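Local coordinates for protein glycoside hydrolase family 31 (Trueperella pyogenes, PDB 5I0F) that breaks down cycloalternan, probably hydrolysing its alpha-glucosidic bonds through a covalent glycosyl-enzyme intermediate, at residues A[561-566]-A[573-578]. Sequence-based numbering, arbitrary orientation.
With BGC (beta-D-glucopyranose), chain C.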
# COMPACT_ATOMS: atom_id res chain seq x y z
N ASP A 561 3.71 0.41 12.27
CA ASP A 561 3.11 0.82 13.55
C ASP A 561 3.46 -0.25 14.58
O ASP A 561 2.85 -1.32 14.61
CB ASP A 561 1.61 0.89 13.45
CG ASP A 561 1.11 1.89 12.40
OD1 ASP A 561 1.83 2.84 11.97
OD2 ASP A 561 -0.06 1.68 12.01
N LEU A 562 4.46 -0.02 15.41
CA LEU A 562 4.93 -1.10 16.26
C LEU A 562 3.79 -1.57 17.20
O LEU A 562 3.09 -0.75 17.77
CB LEU A 562 6.21 -0.72 17.03
CG LEU A 562 6.14 0.35 18.11
CD1 LEU A 562 5.79 -0.21 19.49
CD2 LEU A 562 7.45 1.11 18.20
N ALA A 563 3.60 -2.90 17.27
CA ALA A 563 2.56 -3.54 18.05
C ALA A 563 1.13 -3.27 17.60
O ALA A 563 0.19 -3.60 18.33
CB ALA A 563 2.74 -3.24 19.54
N GLY A 564 0.94 -2.71 16.40
CA GLY A 564 -0.38 -2.45 15.86
C GLY A 564 -1.02 -1.14 16.35
O GLY A 564 -0.81 -0.69 17.49
N PHE A 565 -1.81 -0.53 15.47
CA PHE A 565 -2.45 0.75 15.78
C PHE A 565 -3.94 0.67 16.12
O PHE A 565 -4.47 1.65 16.66
CB PHE A 565 -2.16 1.79 14.69
CG PHE A 565 -3.23 1.97 13.64
CD1 PHE A 565 -3.84 0.90 13.01
CD2 PHE A 565 -3.53 3.24 13.20
CE1 PHE A 565 -4.81 1.11 12.02
CE2 PHE A 565 -4.47 3.46 12.21
CZ PHE A 565 -5.11 2.40 11.61
N SER A 566 -4.58 -0.46 15.82
CA SER A 566 -6.05 -0.58 15.87
C SER A 566 -6.50 -1.43 17.05
O SER A 566 -5.87 -2.43 17.38
CB SER A 566 -6.58 -1.18 14.58
OG SER A 566 -7.99 -1.34 14.59
N GLU A 573 3.25 -7.84 26.77
CA GLU A 573 4.30 -8.68 26.21
C GLU A 573 4.52 -8.41 24.72
O GLU A 573 5.66 -8.40 24.24
CB GLU A 573 3.97 -10.17 26.43
CG GLU A 573 5.13 -11.08 26.11
CD GLU A 573 4.80 -12.55 26.32
OE1 GLU A 573 5.73 -13.37 26.23
OE2 GLU A 573 3.61 -12.92 26.52
N LEU A 574 3.43 -8.20 24.00
CA LEU A 574 3.50 -7.85 22.58
C LEU A 574 4.15 -6.50 22.40
O LEU A 574 5.02 -6.34 21.54
CB LEU A 574 2.11 -7.90 21.92
CG LEU A 574 2.04 -7.45 20.46
CD1 LEU A 574 2.96 -8.27 19.56
CD2 LEU A 574 0.59 -7.53 20.02
N TYR A 575 3.74 -5.52 23.19
CA TYR A 575 4.38 -4.20 23.12
C TYR A 575 5.88 -4.30 23.34
O TYR A 575 6.66 -3.77 22.57
CB TYR A 575 3.76 -3.23 24.09
CG TYR A 575 4.15 -1.77 23.87
CD1 TYR A 575 3.48 -0.98 22.92
CD2 TYR A 575 5.15 -1.18 24.61
CE1 TYR A 575 3.81 0.36 22.73
CE2 TYR A 575 5.48 0.17 24.43
CZ TYR A 575 4.82 0.92 23.50
OH TYR A 575 5.15 2.26 23.34
N ALA A 576 6.29 -5.05 24.36
CA ALA A 576 7.71 -5.26 24.64
C ALA A 576 8.47 -5.88 23.49
O ALA A 576 9.54 -5.38 23.13
CB ALA A 576 7.90 -6.09 25.89
N ARG A 577 7.95 -6.97 22.93
CA ARG A 577 8.67 -7.67 21.86
C ARG A 577 8.71 -6.83 20.58
O ARG A 577 9.72 -6.78 19.89
CB ARG A 577 8.06 -9.04 21.56
CG ARG A 577 8.09 -10.06 22.68
CD ARG A 577 9.46 -10.26 23.26
NE ARG A 577 9.56 -11.47 24.07
CZ ARG A 577 10.63 -11.83 24.77
NH1 ARG A 577 11.73 -11.07 24.80
NH2 ARG A 577 10.61 -12.97 25.46
N ALA A 578 7.61 -6.16 20.29
CA ALA A 578 7.50 -5.35 19.10
C ALA A 578 8.35 -4.09 19.18
O ALA A 578 8.93 -3.65 18.18
CB ALA A 578 6.05 -4.98 18.85
C2 BGC C . -3.57 5.51 7.82
C3 BGC C . -3.60 5.58 9.36
C4 BGC C . -4.16 6.93 9.79
C5 BGC C . -5.54 7.18 9.16
C6 BGC C . -5.97 8.62 9.45
C1 BGC C . -4.40 6.55 7.02
O2 BGC C . -3.27 4.25 7.19
O3 BGC C . -2.29 5.37 9.89
O4 BGC C . -4.26 6.99 11.23
O5 BGC C . -5.58 6.96 7.73
O6 BGC C . -7.33 8.82 9.07
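Ala563 sets its methyl against one side of the helix, where CB lies 3.8 Å from CB of Ala578 and 4.1 Å from CD1 of Tyr575, with CG of Leu574 a little farther off. Beside it Leu562 meets the same phenol ring with one branch, CD1 standing 3.8 Å from CE1 of Tyr575. That ring swings out to the loop because its CG is anti to the backbone N (chi1 -167°). The side chains meet through carbon alone, but backbone N of Ala563 also lies 3.6 Å from CB of Ala578; no hydrogen bond crosses.

Several polar groups have their partners within the turn or in other parts of the chain. A type II beta turn from Asp561 to Gly564 closes through Gly564 N and Asp561 O at 3.0 Å; Ala563 O bonds to Ser535 OG, and Tyr575 OH to Arg604 O.

On the sugar side, Phe565 brings CE2 to 3.7 Å from C3 of the bound glucose, whose O4 lies in plane at the ring edge. Ser566 OG bonds to Glu593, another residue of the glycan pocket.

In this TIM barrel, Leu562 and Ala563, the turn's central residues, thus join strand 558-561 to helix 572-583 by apolar fit, while hydrogen bonds made elsewhere also position the loop bearing Phe565.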